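Local structure of tumour necrosis factor receptor (Ectromelia virus, 3ON9) at residues N14-N19 and C119-D124; G28-I33 and T41-D46; M107-T112 and D138-A143; D124-Y129 and A143-Y148. The protein probably blunts host immune defence by binding tumour necrosis factor and CC and CXC chemokines, this chain being the SECRET domain, the chemokine-binding part. All blocks are in the same frame, centred on the assembly; numbering follows the deposited sequence.

Interaction 1: residues N14-N19 and C119-D124; sequences NMYPVN and CLSNLD
Y16 and N122 form a hydrogen-bonded antiparallel pair whose regularity is broken by S121. Y16 O accepts N122 N at 2.9 Å and, through a weak, bent bond, S121 N at 2.8 Å. S121 OG stands 3.1 Å from the same Y16 O, but its proton may instead serve N122 OD1. With chi1 at 68°, S121 OG sits between its own backbone N and carbonyl carbon and meets the Y16 ring edge-on, in plane, 3.5 Å from Y16 CD2; P17 CB lies over one face of that ring, near the rim. N122 runs beside Y16, its amide 83° from the ring plane. On the face with M15 and L123, M15 CG rests 3.8 Å from L120 CD1 and 3.9 Å from L123 CD1; L123 points the same way as M15, whereas L120 comes in slantwise. Past the cis peptide before P17, a water donates to both P17 O and C119 O. Farther out, N122 ND2 bonds Y148 O, C119 is disulfide-linked to C89, and M15 packs on I40 and Y56. S121 and N122 together opposite Y16 make a classic beta bulge, where strands 8-16 and 122-130 meet in the five-stranded sheet of the SECRET beta-sandwich.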
loop_
_atom_site.group_PDB
_atom_site.type_symbol
_atom_site.label_atom_id
_atom_site.label_comp_id
_atom_site.label_asym_id
_atom_site.label_seq_id
_atom_site.Cartn_x
_atom_site.Cartn_y
_atom_site.Cartn_z
ATOM N N ASN A 14 -5.200 -1.726 -4.841
ATOM C CA ASN A 14 -6.395 -1.639 -5.677
ATOM C C ASN A 14 -7.154 -2.952 -5.597
ATOM O O ASN A 14 -6.544 -4.012 -5.594
ATOM C CB ASN A 14 -6.013 -1.281 -7.118
ATOM C CG ASN A 14 -5.305 0.054 -7.194
ATOM O OD1 ASN A 14 -5.591 0.952 -6.400
ATOM N ND2 ASN A 14 -4.359 0.187 -8.117
ATOM N N MET A 15 -8.476 -2.881 -5.476
ATOM C CA MET A 15 -9.255 -4.053 -5.085
ATOM C C MET A 15 -10.572 -4.161 -5.842
ATOM O O MET A 15 -11.225 -3.157 -6.103
ATOM C CB MET A 15 -9.559 -3.996 -3.579
ATOM C CG MET A 15 -8.311 -3.921 -2.712
ATOM S SD MET A 15 -8.696 -3.860 -0.950
ATOM C CE MET A 15 -9.317 -2.180 -0.810
ATOM N N TYR A 16 -10.961 -5.386 -6.176
ATOM C CA TYR A 16 -12.249 -5.634 -6.801
ATOM C C TYR A 16 -12.713 -7.038 -6.448
ATOM O O TYR A 16 -11.921 -7.965 -6.477
ATOM C CB TYR A 16 -12.128 -5.509 -8.325
ATOM C CG TYR A 16 -13.464 -5.525 -9.023
ATOM C CD1 TYR A 16 -14.120 -4.341 -9.326
ATOM C CD2 TYR A 16 -14.081 -6.721 -9.347
ATOM C CE1 TYR A 16 -15.360 -4.348 -9.941
ATOM C CE2 TYR A 16 -15.317 -6.736 -9.970
ATOM C CZ TYR A 16 -15.942 -5.548 -10.263
ATOM O OH TYR A 16 -17.169 -5.566 -10.881
ATOM N N PRO A 17 -13.998 -7.201 -6.091
ATOM C CA PRO A 17 -15.003 -6.151 -5.918
ATOM C C PRO A 17 -15.108 -5.717 -4.457
ATOM O O PRO A 17 -14.893 -6.532 -3.551
ATOM C CB PRO A 17 -16.314 -6.859 -6.281
ATOM C CG PRO A 17 -16.047 -8.335 -5.994
ATOM C CD PRO A 17 -14.556 -8.543 -5.839
ATOM N N VAL A 18 -15.443 -4.453 -4.233
ATOM C CA VAL A 18 -15.777 -4.004 -2.884
ATOM C C VAL A 18 -17.256 -3.658 -2.822
ATOM O O VAL A 18 -17.859 -3.254 -3.826
ATOM C CB VAL A 18 -14.912 -2.814 -2.390
ATOM C CG1 VAL A 18 -13.440 -3.221 -2.334
ATOM C CG2 VAL A 18 -15.100 -1.576 -3.258
ATOM N N ASN A 19 -17.843 -3.851 -1.644
ATOM C CA ASN A 19 -19.260 -3.614 -1.431
ATOM C C ASN A 19 -19.530 -2.429 -0.516
ATOM O O ASN A 19 -20.684 -2.031 -0.346
ATOM C CB ASN A 19 -19.896 -4.847 -0.807
ATOM C CG ASN A 19 -19.763 -6.065 -1.679
ATOM O OD1 ASN A 19 -20.341 -6.126 -2.764
ATOM N ND2 ASN A 19 -18.999 -7.050 -1.213
ATOM N N CYS A 119 -11.911 -13.021 -0.687
ATOM C CA CYS A 119 -13.028 -12.134 -0.985
ATOM C C CYS A 119 -12.774 -11.250 -2.208
ATOM O O CYS A 119 -13.711 -10.670 -2.762
ATOM C CB CYS A 119 -13.385 -11.265 0.232
ATOM S SG CYS A 119 -12.107 -10.078 0.758
ATOM N N LEU A 120 -11.517 -11.151 -2.634
ATOM C CA LEU A 120 -11.204 -10.328 -3.808
ATOM C C LEU A 120 -10.936 -11.150 -5.060
ATOM O O LEU A 120 -10.188 -12.122 -5.020
ATOM C CB LEU A 120 -9.999 -9.420 -3.548
ATOM C CG LEU A 120 -10.167 -8.406 -2.412
ATOM C CD1 LEU A 120 -8.873 -7.621 -2.236
ATOM C CD2 LEU A 120 -11.335 -7.471 -2.683
ATOM N N SER A 121 -11.541 -10.739 -6.173
ATOM C CA SER A 121 -11.235 -11.333 -7.471
ATOM C C SER A 121 -9.981 -10.696 -8.078
ATOM O O SER A 121 -9.274 -11.337 -8.847
ATOM C CB SER A 121 -12.428 -11.197 -8.421
ATOM O OG SER A 121 -12.659 -9.857 -8.778
ATOM N N ASN A 122 -9.702 -9.442 -7.723
ATOM C CA ASN A 122 -8.477 -8.777 -8.166
ATOM C C ASN A 122 -7.890 -7.980 -7.018
ATOM O O ASN A 122 -8.603 -7.228 -6.368
ATOM C CB ASN A 122 -8.735 -7.787 -9.318
ATOM C CG ASN A 122 -9.517 -8.391 -10.471
ATOM O OD1 ASN A 122 -10.698 -8.716 -10.336
ATOM N ND2 ASN A 122 -8.869 -8.496 -11.636
ATOM N N LEU A 123 -6.593 -8.144 -6.788
ATOM C CA LEU A 123 -5.888 -7.389 -5.760
ATOM C C LEU A 123 -4.542 -6.998 -6.333
ATOM O O LEU A 123 -3.756 -7.864 -6.722
ATOM C CB LEU A 123 -5.690 -8.250 -4.510
ATOM C CG LEU A 123 -4.759 -7.713 -3.414
ATOM C CD1 LEU A 123 -5.208 -6.313 -2.942
ATOM C CD2 LEU A 123 -4.677 -8.680 -2.237
ATOM N N ASP A 124 -4.277 -5.696 -6.393
ATOM C CA ASP A 124 -2.995 -5.184 -6.863
ATOM C C ASP A 124 -2.377 -4.383 -5.729
ATOM O O ASP A 124 -3.064 -3.590 -5.080
ATOM C CB ASP A 124 -3.180 -4.243 -8.061
ATOM C CG ASP A 124 -3.889 -4.894 -9.229
ATOM O OD1 ASP A 124 -3.544 -6.032 -9.589
ATOM O OD2 ASP A 124 -4.787 -4.244 -9.791
HETATM O O HOH W 1 -15.588 -8.696 -1.999
#

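Interaction 2: residues G28-I33 and T41-D46; sequences GSSSTI and TLTHED
S31 and L42 are paired through two backbone hydrogen bonds, S31 N to L42 O and L42 N to S31 O, each 2.8 Å long, in the beta hairpin of strands 30-34 and 38-45, and T32 with T41 follows as a non-hydrogen-bonded pair. T41 makes contact through both of its branches. Its CB lies 4.1 Å from T32 CG2. From there the side chain forks: OG1, anti to the carbonyl carbon (chi1 -57°), approaches T32 CG2 to 3.4 Å, while T41 CG2, anti to the backbone N, leans the other way to within 3.1 Å of S30 OG. T41 and T32 thus lie side by side and point the same way, with the serine hydroxyl reaching the threonine methyl diagonally. S30 OG is put there by its own position anti to the backbone N, which also leaves it 3.9 Å from T43 CG2. At the other end, a water accepts from H44 N; it sits over the centre of the H44 ring, 3.3 Å above its plane. The ring itself extends toward the backbone of G28 and S29, though its spacing from G28 is doubtful in the model. S31 and L42 turn to the opposite face from T32 and T41 and both touch F67 of strand 62-69, which belongs to the other sheet of the sandwich. Strand 38-45 lies between strands 30-34 and 82-89: T41 and T43 form backbone bonds with E86 and N84, L42 packs on I83 and L85, and H44 meets F51 of strand 51-59.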
loop_
_atom_site.group_PDB
_atom_site.type_symbol
_atom_site.label_atom_id
_atom_site.label_comp_id
_atom_site.label_asym_id
_atom_site.label_seq_id
_atom_site.Cartn_x
_atom_site.Cartn_y
_atom_site.Cartn_z
ATOM N N GLY A 28 -0.294 5.312 12.284
ATOM C CA GLY A 28 0.602 5.112 13.409
ATOM C C GLY A 28 1.612 4.036 13.044
ATOM O O GLY A 28 1.835 3.763 11.865
ATOM N N SER A 29 2.195 3.416 14.066
ATOM C CA SER A 29 3.158 2.334 13.887
ATOM C C SER A 29 2.576 1.205 13.039
ATOM O O SER A 29 3.276 0.596 12.223
ATOM C CB SER A 29 3.560 1.803 15.258
ATOM O OG SER A 29 4.359 2.757 15.936
ATOM N N SER A 30 1.305 0.914 13.269
ATOM C CA SER A 30 0.562 -0.035 12.450
ATOM C C SER A 30 -0.646 0.717 11.904
ATOM O O SER A 30 -1.656 0.880 12.585
ATOM C CB SER A 30 0.140 -1.253 13.279
ATOM O OG SER A 30 -0.566 -2.210 12.495
ATOM N N SER A 31 -0.522 1.209 10.676
ATOM C CA SER A 31 -1.557 2.047 10.092
ATOM C C SER A 31 -2.644 1.195 9.449
ATOM O O SER A 31 -2.354 0.201 8.775
ATOM C CB SER A 31 -0.944 2.983 9.047
ATOM O OG SER A 31 0.009 3.867 9.618
ATOM N N THR A 32 -3.901 1.581 9.655
ATOM C CA THR A 32 -5.001 0.824 9.076
ATOM C C THR A 32 -5.982 1.664 8.274
ATOM O O THR A 32 -6.277 2.816 8.623
ATOM C CB THR A 32 -5.780 0.026 10.146
ATOM O OG1 THR A 32 -6.172 0.902 11.214
ATOM C CG2 THR A 32 -4.933 -1.124 10.703
ATOM N N ILE A 33 -6.478 1.070 7.192
ATOM C CA ILE A 33 -7.700 1.518 6.540
ATOM C C ILE A 33 -8.672 0.364 6.658
ATOM O O ILE A 33 -8.322 -0.755 6.322
ATOM C CB ILE A 33 -7.460 1.810 5.045
ATOM C CG1 ILE A 33 -6.450 2.953 4.878
ATOM C CG2 ILE A 33 -8.785 2.085 4.335
ATOM C CD1 ILE A 33 -5.791 2.995 3.477
ATOM N N THR A 41 -3.646 -3.327 6.688
ATOM C CA THR A 41 -2.737 -3.001 7.791
ATOM C C THR A 41 -1.305 -2.873 7.281
ATOM O O THR A 41 -0.752 -3.796 6.669
ATOM C CB THR A 41 -2.795 -4.072 8.905
ATOM O OG1 THR A 41 -4.141 -4.192 9.378
ATOM C CG2 THR A 41 -1.868 -3.711 10.074
ATOM N N LEU A 42 -0.721 -1.704 7.525
ATOM C CA LEU A 42 0.625 -1.382 7.091
ATOM C C LEU A 42 1.577 -1.141 8.264
ATOM O O LEU A 42 1.309 -0.307 9.125
ATOM C CB LEU A 42 0.588 -0.112 6.240
ATOM C CG LEU A 42 1.932 0.570 5.980
ATOM C CD1 LEU A 42 2.809 -0.229 5.022
ATOM C CD2 LEU A 42 1.680 1.969 5.451
ATOM N N THR A 43 2.697 -1.846 8.282
ATOM C CA THR A 43 3.795 -1.470 9.180
ATOM C C THR A 43 5.025 -1.023 8.383
ATOM O O THR A 43 5.143 -1.268 7.181
ATOM C CB THR A 43 4.168 -2.570 10.196
ATOM O OG1 THR A 43 4.693 -3.709 9.514
ATOM C CG2 THR A 43 2.952 -2.988 11.024
ATOM N N HIS A 44 5.938 -0.354 9.068
ATOM C CA HIS A 44 7.019 0.348 8.395
ATOM C C HIS A 44 8.208 0.496 9.325
ATOM O O HIS A 44 8.817 1.567 9.404
ATOM C CB HIS A 44 6.517 1.717 7.959
ATOM C CG HIS A 44 5.838 2.472 9.057
ATOM N ND1 HIS A 44 4.472 2.456 9.253
ATOM C CD2 HIS A 44 6.355 3.230 10.054
ATOM C CE1 HIS A 44 4.175 3.188 10.315
ATOM N NE2 HIS A 44 5.299 3.672 10.816
ATOM N N GLU A 45 8.544 -0.585 10.026
ATOM C CA GLU A 45 9.634 -0.551 11.001
ATOM C C GLU A 45 10.968 -0.197 10.351
ATOM O O GLU A 45 11.333 -0.758 9.320
ATOM C CB GLU A 45 9.752 -1.881 11.755
ATOM C CG GLU A 45 10.869 -1.880 12.802
ATOM C CD GLU A 45 10.854 -3.102 13.702
ATOM O OE1 GLU A 45 10.010 -3.988 13.484
ATOM O OE2 GLU A 45 11.684 -3.177 14.630
ATOM N N ASP A 46 11.686 0.742 10.972
ATOM C CA ASP A 46 13.010 1.183 10.525
ATOM C C ASP A 46 12.985 1.969 9.209
ATOM O O ASP A 46 14.039 2.222 8.609
ATOM C CB ASP A 46 14.001 0.012 10.455
ATOM C CG ASP A 46 14.337 -0.545 11.824
ATOM O OD1 ASP A 46 14.409 0.246 12.782
ATOM O OD2 ASP A 46 14.522 -1.770 11.952
HETATM O O HOH W 2 5.788 0.396 11.930
#

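Interaction 3: residues M107-T112 and D138-A143; sequences MPHSET and DMDVVA
H109 and D140 join by a His-carboxylate hydrogen bond that bridges the two sheets of the beta-sandwich, from the approach to strand 110-116 to the edge strand 140-145. The imidazole and carboxylate planes stand 65° apart. H109 NE2 gives a nearly straight bond of 2.7 Å to D140 OD2; that oxygen lies in the ring plane, yet is met on its anti side, with the donor 26° out of the carboxylate plane. M107 N, 2.9 Å from D140 OD2, takes the syn lone pair, so two donors grip one oxygen, while D140 OD1 accepts from L106 N. At the far side of the ring, H109 ND1 donates to E111 OE1 at 2.8 Å, an oxygen that also receives Y129 OH. Placed between two carboxylates, the imidazole may well be positively charged, and the bonds at both nitrogens fix its rotation; Y129 stacks on it. E111 then meets V142 tip to tip, with E111 CD 3.8 Å from V142 CG2. M107 slants past D140, and its chain bends at chi3 (-70°), which brings M107 CE to 3.6 Å from D140 OD2 and 3.7 Å from D138 O.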
loop_
_atom_site.group_PDB
_atom_site.type_symbol
_atom_site.label_atom_id
_atom_site.label_comp_id
_atom_site.label_asym_id
_atom_site.label_seq_id
_atom_site.Cartn_x
_atom_site.Cartn_y
_atom_site.Cartn_z
ATOM N N MET A 107 17.521 0.476 -4.526
ATOM C CA MET A 107 17.686 0.983 -3.166
ATOM C C MET A 107 17.350 -0.109 -2.161
ATOM O O MET A 107 16.580 -1.016 -2.467
ATOM C CB MET A 107 16.781 2.200 -2.942
ATOM C CG MET A 107 17.231 3.432 -3.701
ATOM S SD MET A 107 15.949 4.686 -3.841
ATOM C CE MET A 107 14.791 3.918 -4.974
ATOM N N PRO A 108 17.956 -0.048 -0.969
ATOM C CA PRO A 108 17.714 -1.018 0.106
ATOM C C PRO A 108 16.340 -0.860 0.749
ATOM O O PRO A 108 15.985 0.232 1.186
ATOM C CB PRO A 108 18.798 -0.675 1.144
ATOM C CG PRO A 108 19.795 0.150 0.418
ATOM C CD PRO A 108 19.025 0.899 -0.618
ATOM N N HIS A 109 15.594 -1.957 0.795
ATOM C CA HIS A 109 14.329 -2.039 1.515
ATOM C C HIS A 109 13.837 -3.480 1.406
ATOM O O HIS A 109 14.255 -4.214 0.515
ATOM C CB HIS A 109 13.303 -1.066 0.919
ATOM C CG HIS A 109 13.297 -1.057 -0.575
ATOM N ND1 HIS A 109 12.698 -2.053 -1.321
ATOM C CD2 HIS A 109 13.855 -0.204 -1.465
ATOM C CE1 HIS A 109 12.875 -1.804 -2.605
ATOM N NE2 HIS A 109 13.587 -0.693 -2.722
ATOM N N SER A 110 12.969 -3.892 2.327
ATOM C CA SER A 110 12.394 -5.235 2.279
ATOM C C SER A 110 10.900 -5.056 2.400
ATOM O O SER A 110 10.446 -4.123 3.067
ATOM C CB SER A 110 12.888 -6.077 3.457
ATOM O OG SER A 110 14.300 -6.035 3.565
ATOM N N GLU A 111 10.133 -5.922 1.759
ATOM C CA GLU A 111 8.687 -5.822 1.882
ATOM C C GLU A 111 8.000 -7.183 1.808
ATOM O O GLU A 111 8.506 -8.121 1.182
ATOM C CB GLU A 111 8.108 -4.812 0.876
ATOM C CG GLU A 111 8.554 -4.945 -0.561
ATOM C CD GLU A 111 10.006 -4.543 -0.815
ATOM O OE1 GLU A 111 10.482 -3.485 -0.333
ATOM O OE2 GLU A 111 10.676 -5.309 -1.515
ATOM N N THR A 112 6.874 -7.290 2.509
ATOM C CA THR A 112 6.026 -8.477 2.430
ATOM C C THR A 112 4.588 -8.035 2.311
ATOM O O THR A 112 4.169 -7.051 2.936
ATOM C CB THR A 112 6.156 -9.408 3.648
ATOM O OG1 THR A 112 5.447 -8.855 4.770
ATOM C CG2 THR A 112 7.618 -9.635 3.989
ATOM N N ASP A 138 14.205 6.144 -11.847
ATOM C CA ASP A 138 15.056 5.525 -10.827
ATOM C C ASP A 138 14.303 5.076 -9.569
ATOM O O ASP A 138 14.920 4.573 -8.629
ATOM C CB ASP A 138 16.188 6.473 -10.425
ATOM C CG ASP A 138 17.319 6.491 -11.433
ATOM O OD1 ASP A 138 17.303 5.649 -12.354
ATOM O OD2 ASP A 138 18.223 7.344 -11.293
ATOM N N MET A 139 12.989 5.264 -9.538
ATOM C CA MET A 139 12.190 4.773 -8.412
ATOM C C MET A 139 12.213 3.238 -8.382
ATOM O O MET A 139 12.359 2.604 -9.423
ATOM C CB MET A 139 10.736 5.246 -8.527
ATOM C CG MET A 139 10.537 6.748 -8.591
ATOM S SD MET A 139 8.805 7.215 -8.390
ATOM C CE MET A 139 7.996 6.035 -9.467
ATOM N N ASP A 140 12.060 2.645 -7.197
ATOM C CA ASP A 140 11.850 1.199 -7.083
ATOM C C ASP A 140 10.345 0.969 -6.969
ATOM O O ASP A 140 9.686 1.531 -6.087
ATOM C CB ASP A 140 12.529 0.631 -5.828
ATOM C CG ASP A 140 14.013 0.440 -5.990
ATOM O OD1 ASP A 140 14.504 0.368 -7.140
ATOM O OD2 ASP A 140 14.702 0.351 -4.949
ATOM N N VAL A 141 9.803 0.167 -7.877
ATOM C CA VAL A 141 8.388 -0.166 -7.885
ATOM C C VAL A 141 8.223 -1.648 -7.609
ATOM O O VAL A 141 8.565 -2.485 -8.458
ATOM C CB VAL A 141 7.728 0.172 -9.233
ATOM C CG1 VAL A 141 6.266 -0.275 -9.233
ATOM C CG2 VAL A 141 7.836 1.658 -9.522
ATOM N N VAL A 142 7.712 -1.983 -6.427
ATOM C CA VAL A 142 7.476 -3.381 -6.078
ATOM C C VAL A 142 6.003 -3.688 -6.334
ATOM O O VAL A 142 5.125 -3.143 -5.653
ATOM C CB VAL A 142 7.826 -3.680 -4.607
ATOM C CG1 VAL A 142 7.809 -5.179 -4.366
ATOM C CG2 VAL A 142 9.196 -3.097 -4.241
ATOM N N ALA A 143 5.723 -4.526 -7.329
ATOM C CA ALA A 143 4.342 -4.746 -7.776
ATOM C C ALA A 143 3.849 -6.161 -7.516
ATOM O O ALA A 143 4.594 -7.127 -7.683
ATOM C CB ALA A 143 4.184 -4.383 -9.264
#

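Interaction 4: residues D124-Y129 and A143-Y148; sequences DVYIVY and AYHTSY
V125 and Y144 exchange backbone hydrogen bonds (V125 N to Y144 O 2.9 Å, Y144 N to V125 O 2.8 Å) in a beta hairpin whose strand segments 124-129 and 143-145 are antiparallel, their N-to-C directions 173° apart. On one face of the sheet, H145 reaches to D124 from the neighbouring strand. H145 CG lies anti to the carbonyl carbon (chi1 -51°), and H145 ND1 donates to D124 OD1 at 2.7 Å, a His-carboxylate hydrogen bond. The oxygen lies close to the imidazole plane, but the donor stands well above the carboxylate plane, 53° out of it. D124 OD2 accepts from L150 N, so both oxygens have a partner and the carboxylate is held from two directions. A water near D124 OD1 accepts from S147 N and also lies close to Y148 O, tying the turn after the strand to the same carboxylate. Y126 comes up beside H145, its OH at the imidazole edge and in its plane, while the two rings meet obliquely; further back, Y126 CD1 touches A143 CB at 3.8 Å. The other face is mostly apolar and turns inward, against V113 of strand 110-116 and I83 and L85 of strand 82-89. There V125 and I127 cross obliquely with Y144. V125 O lies at the edge of the Y144 ring, in its plane, 3.6 Å from CD2, and V125 CB is 3.9 Å from that same carbon; Y144 CE2 meets I127 CD1 at 4.2 Å, obliquely to the ring.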
loop_
_atom_site.group_PDB
_atom_site.type_symbol
_atom_site.label_atom_id
_atom_site.label_comp_id
_atom_site.label_asym_id
_atom_site.label_seq_id
_atom_site.Cartn_x
_atom_site.Cartn_y
_atom_site.Cartn_z
ATOM N N ASP A 124 -4.277 -5.696 -6.393
ATOM C CA ASP A 124 -2.995 -5.184 -6.863
ATOM C C ASP A 124 -2.377 -4.383 -5.729
ATOM O O ASP A 124 -3.064 -3.590 -5.080
ATOM C CB ASP A 124 -3.180 -4.243 -8.061
ATOM C CG ASP A 124 -3.889 -4.894 -9.229
ATOM O OD1 ASP A 124 -3.544 -6.032 -9.589
ATOM O OD2 ASP A 124 -4.787 -4.244 -9.791
ATOM N N VAL A 125 -1.082 -4.575 -5.505
ATOM C CA VAL A 125 -0.351 -3.785 -4.530
ATOM C C VAL A 125 0.899 -3.208 -5.186
ATOM O O VAL A 125 1.603 -3.901 -5.923
ATOM C CB VAL A 125 0.047 -4.644 -3.324
ATOM C CG1 VAL A 125 0.949 -3.860 -2.381
ATOM C CG2 VAL A 125 -1.207 -5.101 -2.606
ATOM N N TYR A 126 1.153 -1.927 -4.940
ATOM C CA TYR A 126 2.414 -1.313 -5.328
ATOM C C TYR A 126 3.057 -0.665 -4.118
ATOM O O TYR A 126 2.423 0.118 -3.417
ATOM C CB TYR A 126 2.210 -0.258 -6.416
ATOM C CG TYR A 126 1.389 -0.726 -7.594
ATOM C CD1 TYR A 126 1.983 -1.346 -8.692
ATOM C CD2 TYR A 126 0.016 -0.548 -7.608
ATOM C CE1 TYR A 126 1.207 -1.776 -9.772
ATOM C CE2 TYR A 126 -0.758 -0.972 -8.676
ATOM C CZ TYR A 126 -0.163 -1.577 -9.746
ATOM O OH TYR A 126 -0.970 -1.979 -10.799
ATOM N N ILE A 127 4.316 -1.004 -3.881
ATOM C CA ILE A 127 5.104 -0.328 -2.854
ATOM C C ILE A 127 6.236 0.370 -3.591
ATOM O O ILE A 127 7.055 -0.280 -4.237
ATOM C CB ILE A 127 5.664 -1.324 -1.843
ATOM C CG1 ILE A 127 4.505 -2.074 -1.181
ATOM C CG2 ILE A 127 6.500 -0.578 -0.777
ATOM C CD1 ILE A 127 4.924 -3.253 -0.342
ATOM N N VAL A 128 6.263 1.693 -3.505
ATOM C CA VAL A 128 7.122 2.497 -4.367
ATOM C C VAL A 128 8.017 3.390 -3.533
ATOM O O VAL A 128 7.534 4.222 -2.756
ATOM C CB VAL A 128 6.276 3.351 -5.321
ATOM C CG1 VAL A 128 7.171 4.175 -6.239
ATOM C CG2 VAL A 128 5.358 2.449 -6.144
ATOM N N TYR A 129 9.319 3.193 -3.676
ATOM C CA TYR A 129 10.297 4.003 -2.981
ATOM C C TYR A 129 10.934 4.953 -3.979
ATOM O O TYR A 129 11.421 4.525 -5.041
ATOM C CB TYR A 129 11.380 3.113 -2.393
ATOM C CG TYR A 129 10.899 1.970 -1.536
ATOM C CD1 TYR A 129 10.898 2.076 -0.153
ATOM C CD2 TYR A 129 10.461 0.768 -2.106
ATOM C CE1 TYR A 129 10.483 1.033 0.638
ATOM C CE2 TYR A 129 10.043 -0.288 -1.310
ATOM C CZ TYR A 129 10.063 -0.146 0.064
ATOM O OH TYR A 129 9.672 -1.181 0.876
ATOM N N ALA A 143 5.723 -4.526 -7.329
ATOM C CA ALA A 143 4.342 -4.746 -7.776
ATOM C C ALA A 143 3.849 -6.161 -7.516
ATOM O O ALA A 143 4.594 -7.127 -7.683
ATOM C CB ALA A 143 4.184 -4.383 -9.264
ATOM N N TYR A 144 2.597 -6.272 -7.070
ATOM C CA TYR A 144 1.970 -7.563 -6.813
ATOM C C TYR A 144 0.595 -7.585 -7.468
ATOM O O TYR A 144 -0.127 -6.586 -7.435
ATOM C CB TYR A 144 1.765 -7.789 -5.314
ATOM C CG TYR A 144 2.983 -7.605 -4.431
ATOM C CD1 TYR A 144 3.618 -8.697 -3.872
ATOM C CD2 TYR A 144 3.465 -6.335 -4.130
ATOM C CE1 TYR A 144 4.726 -8.539 -3.052
ATOM C CE2 TYR A 144 4.565 -6.164 -3.305
ATOM C CZ TYR A 144 5.186 -7.275 -2.767
ATOM O OH TYR A 144 6.280 -7.133 -1.947
ATOM N N HIS A 145 0.227 -8.726 -8.047
ATOM C CA HIS A 145 -1.091 -8.877 -8.660
ATOM C C HIS A 145 -1.629 -10.291 -8.461
ATOM O O HIS A 145 -0.937 -11.257 -8.787
ATOM C CB HIS A 145 -1.010 -8.613 -10.176
ATOM C CG HIS A 145 -0.338 -7.326 -10.536
ATOM N ND1 HIS A 145 -0.907 -6.094 -10.286
ATOM C CD2 HIS A 145 0.852 -7.077 -11.134
ATOM C CE1 HIS A 145 -0.092 -5.144 -10.704
ATOM N NE2 HIS A 145 0.984 -5.715 -11.229
ATOM N N THR A 146 -2.850 -10.420 -7.944
ATOM C CA THR A 146 -3.465 -11.747 -7.816
ATOM C C THR A 146 -4.153 -12.220 -9.087
ATOM O O THR A 146 -4.356 -13.422 -9.277
ATOM C CB THR A 146 -4.489 -11.809 -6.668
ATOM O OG1 THR A 146 -5.590 -10.928 -6.943
ATOM C CG2 THR A 146 -3.831 -11.409 -5.348
ATOM N N SER A 147 -4.521 -11.277 -9.945
ATOM C CA SER A 147 -5.246 -11.588 -11.166
ATOM C C SER A 147 -4.972 -10.496 -12.190
ATOM O O SER A 147 -3.879 -9.922 -12.208
ATOM C CB SER A 147 -6.742 -11.705 -10.873
ATOM O OG SER A 147 -7.464 -12.215 -11.991
ATOM N N TYR A 148 -5.951 -10.219 -13.044
ATOM C CA TYR A 148 -5.809 -9.147 -14.019
ATOM C C TYR A 148 -5.577 -7.834 -13.300
ATOM O O TYR A 148 -6.148 -7.591 -12.224
ATOM C CB TYR A 148 -7.038 -9.054 -14.930
ATOM C CG TYR A 148 -7.289 -10.312 -15.721
ATOM C CD1 TYR A 148 -6.458 -10.659 -16.774
ATOM C CD2 TYR A 148 -8.350 -11.146 -15.409
ATOM C CE1 TYR A 148 -6.676 -11.816 -17.511
ATOM C CE2 TYR A 148 -8.586 -12.296 -16.138
ATOM C CZ TYR A 148 -7.745 -12.628 -17.182
ATOM O OH TYR A 148 -7.984 -13.779 -17.906
HETATM O O HOH W 3 -5.158 -8.302 -9.692
#

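Interactions 1 and 4 share D124 and lie on successive strand pairs of one sheet, 8-16 with 122-130 and 122-130 with 140-145, their centres 12 Å apart. N122 ND2 to Y148 O (2.9 Å) and L123 N to T146 OG1 (3.0 Å) tie them together. Interaction 3 shares A143 with interaction 4 and lies about 11 Å from it, centre to centre; V142 N to I127 O (2.9 Å) continues the hairpin pairing. Interactions 1 and 3 fall on opposite sides of the chain's centre. Interaction 2 belongs to the other sheet, which strand 110-116 of interaction 3 also joins; its nearest atoms are about 7 Å from each of the other contacts.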